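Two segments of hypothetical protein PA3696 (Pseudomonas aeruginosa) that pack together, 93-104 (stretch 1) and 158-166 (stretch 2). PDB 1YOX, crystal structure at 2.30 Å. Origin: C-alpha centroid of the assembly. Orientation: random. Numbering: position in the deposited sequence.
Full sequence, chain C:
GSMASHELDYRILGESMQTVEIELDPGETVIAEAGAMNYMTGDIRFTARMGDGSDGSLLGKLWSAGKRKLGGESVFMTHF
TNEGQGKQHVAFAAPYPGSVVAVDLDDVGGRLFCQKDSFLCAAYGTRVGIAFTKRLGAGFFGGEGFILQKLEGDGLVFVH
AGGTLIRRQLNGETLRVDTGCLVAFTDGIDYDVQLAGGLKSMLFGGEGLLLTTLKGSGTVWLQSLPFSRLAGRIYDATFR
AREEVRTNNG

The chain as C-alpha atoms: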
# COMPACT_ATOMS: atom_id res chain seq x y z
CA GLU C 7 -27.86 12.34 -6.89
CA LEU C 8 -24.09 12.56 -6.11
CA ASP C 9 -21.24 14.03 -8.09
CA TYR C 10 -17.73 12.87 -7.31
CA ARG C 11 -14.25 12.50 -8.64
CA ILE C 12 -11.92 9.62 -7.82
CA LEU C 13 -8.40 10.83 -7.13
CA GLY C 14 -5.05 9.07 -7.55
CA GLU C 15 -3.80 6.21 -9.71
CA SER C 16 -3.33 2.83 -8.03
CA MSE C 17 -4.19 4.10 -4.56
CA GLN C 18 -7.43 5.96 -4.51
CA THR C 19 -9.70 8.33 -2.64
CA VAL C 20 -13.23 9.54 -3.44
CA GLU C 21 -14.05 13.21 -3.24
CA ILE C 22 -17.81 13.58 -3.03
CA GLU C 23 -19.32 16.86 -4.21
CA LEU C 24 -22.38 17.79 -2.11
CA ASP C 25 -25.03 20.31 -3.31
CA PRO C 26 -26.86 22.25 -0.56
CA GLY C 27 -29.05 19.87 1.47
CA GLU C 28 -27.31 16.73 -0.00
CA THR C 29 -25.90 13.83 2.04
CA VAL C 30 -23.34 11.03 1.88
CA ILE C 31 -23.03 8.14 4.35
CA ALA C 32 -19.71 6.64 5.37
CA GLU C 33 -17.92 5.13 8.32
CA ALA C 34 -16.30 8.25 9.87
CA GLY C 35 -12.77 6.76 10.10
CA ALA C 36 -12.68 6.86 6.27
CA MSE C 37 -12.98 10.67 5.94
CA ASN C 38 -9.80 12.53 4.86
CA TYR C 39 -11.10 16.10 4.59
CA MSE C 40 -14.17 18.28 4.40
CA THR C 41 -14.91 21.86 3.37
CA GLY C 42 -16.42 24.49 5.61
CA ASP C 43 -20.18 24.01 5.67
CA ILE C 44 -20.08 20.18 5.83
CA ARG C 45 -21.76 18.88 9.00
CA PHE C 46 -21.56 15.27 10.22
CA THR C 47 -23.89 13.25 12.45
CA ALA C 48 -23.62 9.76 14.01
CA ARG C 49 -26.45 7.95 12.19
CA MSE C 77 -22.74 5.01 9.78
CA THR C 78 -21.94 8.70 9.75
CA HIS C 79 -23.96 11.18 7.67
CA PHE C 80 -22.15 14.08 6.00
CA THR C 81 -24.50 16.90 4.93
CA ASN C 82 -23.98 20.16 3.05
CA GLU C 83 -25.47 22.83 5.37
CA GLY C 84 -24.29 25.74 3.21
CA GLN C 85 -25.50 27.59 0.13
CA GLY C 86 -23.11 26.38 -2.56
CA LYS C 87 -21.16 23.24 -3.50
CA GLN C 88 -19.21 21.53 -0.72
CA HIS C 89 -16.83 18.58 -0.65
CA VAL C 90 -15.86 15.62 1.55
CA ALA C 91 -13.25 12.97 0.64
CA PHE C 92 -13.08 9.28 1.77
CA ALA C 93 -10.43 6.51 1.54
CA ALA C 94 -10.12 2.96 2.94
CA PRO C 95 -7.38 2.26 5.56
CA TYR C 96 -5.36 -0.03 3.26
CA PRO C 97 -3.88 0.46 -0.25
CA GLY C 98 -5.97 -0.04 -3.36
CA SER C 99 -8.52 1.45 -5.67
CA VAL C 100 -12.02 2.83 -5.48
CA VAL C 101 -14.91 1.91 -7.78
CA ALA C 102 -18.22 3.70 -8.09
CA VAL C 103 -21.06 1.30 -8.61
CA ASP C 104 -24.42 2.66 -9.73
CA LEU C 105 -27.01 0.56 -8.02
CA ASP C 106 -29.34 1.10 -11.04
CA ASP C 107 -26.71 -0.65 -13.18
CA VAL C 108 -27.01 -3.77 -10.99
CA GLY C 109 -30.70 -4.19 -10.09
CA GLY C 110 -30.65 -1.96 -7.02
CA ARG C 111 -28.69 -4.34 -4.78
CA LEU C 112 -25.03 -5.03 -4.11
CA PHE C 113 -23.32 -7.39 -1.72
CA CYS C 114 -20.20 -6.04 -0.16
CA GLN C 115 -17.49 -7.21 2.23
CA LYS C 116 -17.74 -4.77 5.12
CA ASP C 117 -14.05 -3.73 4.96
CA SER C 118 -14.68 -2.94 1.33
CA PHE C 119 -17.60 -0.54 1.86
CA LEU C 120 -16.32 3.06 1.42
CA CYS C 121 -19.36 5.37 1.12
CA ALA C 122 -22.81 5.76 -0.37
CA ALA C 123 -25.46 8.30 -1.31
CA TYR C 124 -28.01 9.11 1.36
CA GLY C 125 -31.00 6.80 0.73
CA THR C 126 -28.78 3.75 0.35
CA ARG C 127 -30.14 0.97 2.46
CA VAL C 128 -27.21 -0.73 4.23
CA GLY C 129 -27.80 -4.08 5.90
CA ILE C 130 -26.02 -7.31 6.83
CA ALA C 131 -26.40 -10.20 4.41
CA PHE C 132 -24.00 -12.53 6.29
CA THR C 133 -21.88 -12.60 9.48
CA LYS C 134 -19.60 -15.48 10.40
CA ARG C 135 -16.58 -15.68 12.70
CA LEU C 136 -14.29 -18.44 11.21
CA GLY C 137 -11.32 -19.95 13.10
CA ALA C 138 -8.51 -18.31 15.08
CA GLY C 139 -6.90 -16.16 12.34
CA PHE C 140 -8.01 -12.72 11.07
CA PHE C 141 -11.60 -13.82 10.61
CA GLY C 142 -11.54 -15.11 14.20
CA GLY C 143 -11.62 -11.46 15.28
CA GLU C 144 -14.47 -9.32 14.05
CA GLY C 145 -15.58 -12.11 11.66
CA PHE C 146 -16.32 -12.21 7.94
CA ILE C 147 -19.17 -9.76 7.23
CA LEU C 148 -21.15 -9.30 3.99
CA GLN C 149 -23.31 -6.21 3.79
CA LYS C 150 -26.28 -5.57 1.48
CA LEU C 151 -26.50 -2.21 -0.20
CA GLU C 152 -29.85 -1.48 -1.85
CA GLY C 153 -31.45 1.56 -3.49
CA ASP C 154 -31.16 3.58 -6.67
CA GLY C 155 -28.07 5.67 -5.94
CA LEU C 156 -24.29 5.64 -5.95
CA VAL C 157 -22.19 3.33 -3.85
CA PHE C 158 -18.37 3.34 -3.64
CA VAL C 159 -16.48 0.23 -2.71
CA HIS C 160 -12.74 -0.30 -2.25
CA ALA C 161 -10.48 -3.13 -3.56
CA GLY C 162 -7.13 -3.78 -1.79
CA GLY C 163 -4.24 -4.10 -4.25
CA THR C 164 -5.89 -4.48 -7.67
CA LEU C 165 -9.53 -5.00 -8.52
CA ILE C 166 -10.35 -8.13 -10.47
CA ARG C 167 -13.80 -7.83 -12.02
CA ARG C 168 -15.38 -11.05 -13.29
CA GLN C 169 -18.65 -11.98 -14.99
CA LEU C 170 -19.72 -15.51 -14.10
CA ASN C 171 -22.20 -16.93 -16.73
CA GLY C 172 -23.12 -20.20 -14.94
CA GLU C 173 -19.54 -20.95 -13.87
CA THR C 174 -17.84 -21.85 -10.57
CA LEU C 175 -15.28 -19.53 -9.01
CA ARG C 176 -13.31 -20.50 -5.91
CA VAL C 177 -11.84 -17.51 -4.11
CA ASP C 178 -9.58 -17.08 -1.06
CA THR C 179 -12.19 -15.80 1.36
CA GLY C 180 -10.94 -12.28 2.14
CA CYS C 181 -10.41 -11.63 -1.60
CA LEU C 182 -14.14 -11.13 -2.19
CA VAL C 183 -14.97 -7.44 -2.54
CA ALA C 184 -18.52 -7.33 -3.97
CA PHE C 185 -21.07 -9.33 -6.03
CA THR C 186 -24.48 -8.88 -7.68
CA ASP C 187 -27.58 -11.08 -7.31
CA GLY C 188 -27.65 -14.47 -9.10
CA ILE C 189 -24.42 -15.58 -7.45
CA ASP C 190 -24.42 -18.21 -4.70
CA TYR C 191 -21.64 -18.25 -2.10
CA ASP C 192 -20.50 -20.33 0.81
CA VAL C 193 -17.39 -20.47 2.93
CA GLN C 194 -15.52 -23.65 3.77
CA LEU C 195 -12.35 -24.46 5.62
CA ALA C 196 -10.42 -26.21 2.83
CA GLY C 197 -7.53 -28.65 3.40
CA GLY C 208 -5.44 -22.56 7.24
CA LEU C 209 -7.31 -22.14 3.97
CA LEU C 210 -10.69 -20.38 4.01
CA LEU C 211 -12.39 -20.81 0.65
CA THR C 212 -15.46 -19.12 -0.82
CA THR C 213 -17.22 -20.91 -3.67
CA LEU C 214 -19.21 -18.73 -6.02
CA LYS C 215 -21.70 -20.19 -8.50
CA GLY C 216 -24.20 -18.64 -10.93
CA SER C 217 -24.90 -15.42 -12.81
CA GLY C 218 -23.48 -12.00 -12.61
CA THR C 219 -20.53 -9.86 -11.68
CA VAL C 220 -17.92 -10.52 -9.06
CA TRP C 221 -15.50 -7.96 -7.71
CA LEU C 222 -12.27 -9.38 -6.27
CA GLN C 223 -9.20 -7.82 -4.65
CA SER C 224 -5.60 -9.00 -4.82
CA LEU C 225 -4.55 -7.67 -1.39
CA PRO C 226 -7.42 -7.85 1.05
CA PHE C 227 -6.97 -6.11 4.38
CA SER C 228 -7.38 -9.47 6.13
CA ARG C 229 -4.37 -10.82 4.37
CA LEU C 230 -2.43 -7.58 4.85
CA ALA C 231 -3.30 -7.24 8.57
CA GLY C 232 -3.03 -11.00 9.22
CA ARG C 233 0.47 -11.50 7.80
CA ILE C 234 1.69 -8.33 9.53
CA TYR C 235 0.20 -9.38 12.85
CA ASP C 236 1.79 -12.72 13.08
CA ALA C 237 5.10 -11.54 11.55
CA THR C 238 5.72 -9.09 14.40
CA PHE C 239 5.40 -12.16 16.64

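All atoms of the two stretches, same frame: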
# COMPACT_ATOMS: atom_id res chain seq x y z
N ALA C 93 -11.36 7.59 1.97
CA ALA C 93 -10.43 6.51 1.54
C ALA C 93 -10.43 5.36 2.56
O ALA C 93 -10.62 5.58 3.78
CB ALA C 93 -9.04 7.03 1.36
N ALA C 94 -10.25 4.14 2.06
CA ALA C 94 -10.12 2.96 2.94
C ALA C 94 -8.76 2.99 3.68
O ALA C 94 -7.83 3.67 3.24
CB ALA C 94 -10.29 1.69 2.13
N PRO C 95 -8.64 2.25 4.81
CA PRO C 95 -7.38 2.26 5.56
C PRO C 95 -6.35 1.25 5.11
O PRO C 95 -5.50 0.83 5.92
CB PRO C 95 -7.84 2.01 6.99
CG PRO C 95 -9.17 1.25 6.87
CD PRO C 95 -9.68 1.41 5.46
N TYR C 96 -6.39 0.85 3.84
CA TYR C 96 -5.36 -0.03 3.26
C TYR C 96 -5.30 0.28 1.75
O TYR C 96 -6.29 0.79 1.20
CB TYR C 96 -5.64 -1.52 3.56
CG TYR C 96 -7.04 -1.97 3.26
CD1 TYR C 96 -7.37 -2.57 2.05
CD2 TYR C 96 -8.06 -1.79 4.20
CE1 TYR C 96 -8.68 -2.97 1.77
CE2 TYR C 96 -9.35 -2.18 3.93
CZ TYR C 96 -9.66 -2.75 2.72
OH TYR C 96 -10.95 -3.12 2.49
N PRO C 97 -4.15 0.01 1.10
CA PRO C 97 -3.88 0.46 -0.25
C PRO C 97 -4.75 -0.24 -1.30
O PRO C 97 -4.95 -1.46 -1.23
CB PRO C 97 -2.42 0.04 -0.49
CG PRO C 97 -1.90 -0.35 0.79
CD PRO C 97 -3.02 -0.76 1.64
N GLY C 98 -5.22 0.53 -2.28
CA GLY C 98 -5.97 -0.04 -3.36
C GLY C 98 -6.89 0.98 -3.99
O GLY C 98 -6.84 2.16 -3.67
N SER C 99 -7.75 0.51 -4.89
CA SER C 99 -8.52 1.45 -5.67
C SER C 99 -10.00 1.51 -5.34
O SER C 99 -10.55 0.64 -4.68
CB SER C 99 -8.26 1.23 -7.16
OG SER C 99 -8.24 -0.14 -7.44
N VAL C 100 -10.64 2.56 -5.80
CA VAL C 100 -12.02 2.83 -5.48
C VAL C 100 -12.81 2.55 -6.75
O VAL C 100 -12.32 2.76 -7.84
CB VAL C 100 -12.16 4.31 -5.01
CG1 VAL C 100 -13.60 4.68 -4.75
CG2 VAL C 100 -11.29 4.57 -3.76
N VAL C 101 -14.01 2.00 -6.62
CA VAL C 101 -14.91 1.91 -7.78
C VAL C 101 -16.27 2.42 -7.38
O VAL C 101 -16.78 2.10 -6.28
CB VAL C 101 -15.06 0.46 -8.40
CG1 VAL C 101 -13.94 0.14 -9.41
CG2 VAL C 101 -15.19 -0.59 -7.35
N ALA C 102 -16.85 3.23 -8.26
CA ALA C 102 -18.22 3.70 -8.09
C ALA C 102 -19.08 2.63 -8.70
O ALA C 102 -18.77 2.10 -9.76
CB ALA C 102 -18.43 5.03 -8.81
N VAL C 103 -20.14 2.25 -8.03
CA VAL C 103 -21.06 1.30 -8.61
C VAL C 103 -22.43 1.94 -8.53
O VAL C 103 -22.92 2.26 -7.44
CB VAL C 103 -21.00 -0.09 -7.91
CG1 VAL C 103 -22.05 -1.05 -8.50
CG2 VAL C 103 -19.59 -0.72 -8.01
N ASP C 104 -23.04 2.16 -9.70
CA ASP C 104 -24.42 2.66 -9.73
C ASP C 104 -25.31 1.49 -9.41
O ASP C 104 -25.24 0.45 -10.06
CB ASP C 104 -24.78 3.27 -11.08
CG ASP C 104 -26.08 4.07 -11.04
OD1 ASP C 104 -27.03 3.67 -10.33
OD2 ASP C 104 -26.16 5.10 -11.72
N PHE C 158 -19.80 3.38 -3.33
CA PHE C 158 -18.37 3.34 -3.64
C PHE C 158 -17.77 2.25 -2.76
O PHE C 158 -17.99 2.21 -1.53
CB PHE C 158 -17.71 4.69 -3.36
CG PHE C 158 -18.35 5.84 -4.09
CD1 PHE C 158 -19.52 6.43 -3.59
CD2 PHE C 158 -17.82 6.30 -5.30
CE1 PHE C 158 -20.15 7.47 -4.27
CE2 PHE C 158 -18.44 7.37 -5.99
CZ PHE C 158 -19.60 7.95 -5.47
N VAL C 159 -17.05 1.34 -3.41
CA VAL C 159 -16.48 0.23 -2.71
C VAL C 159 -14.98 0.26 -2.99
O VAL C 159 -14.56 0.82 -4.00
CB VAL C 159 -17.15 -1.18 -3.10
CG1 VAL C 159 -18.65 -1.23 -2.71
CG2 VAL C 159 -16.98 -1.50 -4.55
N HIS C 160 -14.19 -0.34 -2.11
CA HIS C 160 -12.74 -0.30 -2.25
C HIS C 160 -12.14 -1.71 -2.42
O HIS C 160 -12.50 -2.62 -1.68
CB HIS C 160 -12.18 0.42 -1.02
CG HIS C 160 -10.69 0.32 -0.88
ND1 HIS C 160 -9.85 1.33 -1.29
CD2 HIS C 160 -9.90 -0.64 -0.36
CE1 HIS C 160 -8.60 1.00 -1.01
NE2 HIS C 160 -8.60 -0.20 -0.45
N ALA C 161 -11.22 -1.87 -3.36
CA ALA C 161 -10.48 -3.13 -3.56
C ALA C 161 -9.00 -3.01 -3.20
O ALA C 161 -8.28 -2.22 -3.81
CB ALA C 161 -10.63 -3.64 -5.00
N GLY C 162 -8.55 -3.78 -2.20
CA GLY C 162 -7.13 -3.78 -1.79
C GLY C 162 -6.23 -4.35 -2.88
O GLY C 162 -6.54 -5.40 -3.48
N GLY C 163 -5.11 -3.68 -3.15
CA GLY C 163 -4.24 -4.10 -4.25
C GLY C 163 -4.94 -3.75 -5.55
O GLY C 163 -5.36 -2.62 -5.73
N THR C 164 -5.06 -4.71 -6.47
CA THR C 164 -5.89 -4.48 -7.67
C THR C 164 -7.25 -5.12 -7.62
O THR C 164 -7.43 -6.15 -6.97
CB THR C 164 -5.27 -4.98 -8.99
OG1 THR C 164 -4.19 -5.90 -8.72
CG2 THR C 164 -4.79 -3.77 -9.78
N LEU C 165 -8.18 -4.50 -8.35
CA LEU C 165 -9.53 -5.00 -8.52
C LEU C 165 -9.56 -5.97 -9.69
O LEU C 165 -9.09 -5.66 -10.79
CB LEU C 165 -10.49 -3.84 -8.77
CG LEU C 165 -11.99 -4.00 -9.09
CD1 LEU C 165 -12.21 -4.19 -10.58
CD2 LEU C 165 -12.75 -5.08 -8.28
N ILE C 166 -10.11 -7.15 -9.43
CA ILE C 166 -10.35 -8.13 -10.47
C ILE C 166 -11.85 -8.25 -10.62
O ILE C 166 -12.53 -8.75 -9.73
CB ILE C 166 -9.73 -9.53 -10.13
CG1 ILE C 166 -8.48 -9.41 -9.23
CG2 ILE C 166 -9.44 -10.32 -11.43
CD1 ILE C 166 -7.19 -9.01 -9.93

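The main link is an antiparallel pairing of strand 98-104 with strand 158-162, whose axes approach to 4.7 Å with N-to-C directions 155° apart. Two hydrogen-bonded pairs carry it. Val-101 N donates to Val-159 O (2.9 Å, 170° at the hydrogen) and Val-159 N returns a bond to Val-101 O (3.0 Å, 165°). At the next such pair, Ala-161 N reaches Ser-99 O at 2.9 Å and 164°, whereas Ser-99 N to Ala-161 O, 3.0 Å long, is more bent at 138°. A fifth bond, Gly-163 N to Pro-97 O (2.9 Å, 161°), extends the contact beyond both strands. Between these bonds the non-hydrogen-bonded pairs draw closer, and CA-H...O contacts fill the gaps: Phe-158 CA lies 3.3 Å from Val-101 O, and His-160 CA 3.4 Å from Ser-99 O.

The glycines fit the tight end of this ladder. Gly-98 CA sits 3.2 Å from Ala-161 O and 4.2 Å from Gly-162 CA. An ideal CB on Gly-98 would fall 2.0 Å from Ala-161 O, and its backbone angles (155/-172) independently call for glycine. Gly-163 has a positive phi of 72°, which glycine adopts readily. An ideal CB on Gly-162 would be tight against Tyr-96 CD1, at 3.3 Å.

Aromatic contacts centre on His-160, which loses 121 Å² to the other stretch, the most of any residue here. Its CA-to-CB bond points to the face shared with Val-100, and with chi1 in t (169°) the ring end comes nearer the other stretch, where it meets Ala-94 and Tyr-96. Ala-94 CB lies over one ring face, 3.3 Å from the centroid of the His-160 ring and 9° off the normal, a CH-pi contact that a small methyl suits well. The edge of His-160 points toward the face of Tyr-96 in an offset edge-to-face pair, with centroids 4.8 Å apart and planes at 87°. His-160 NE2 also lies 3.0 Å from Tyr-96 O, though the geometry does not settle whether they bond.

Apolar contacts occupy both sheet faces. On the face shared by Val-101 and Val-159, both in m rotamers, Val-101 CG2 meets Val-159 CG2 at 3.4 Å; these beta-branched residues suit extended backbone and place methyls close to the strand. On the face bearing Val-100, Ala-102, Phe-158 and His-160, the small Ala-102 CB contacts Phe-158 CE2 at 3.7 Å, while Val-100 CG1 lies 4.3 Å from Phe-158 CB. Altogether 717 Å² is buried between the stretches, summed over both sides.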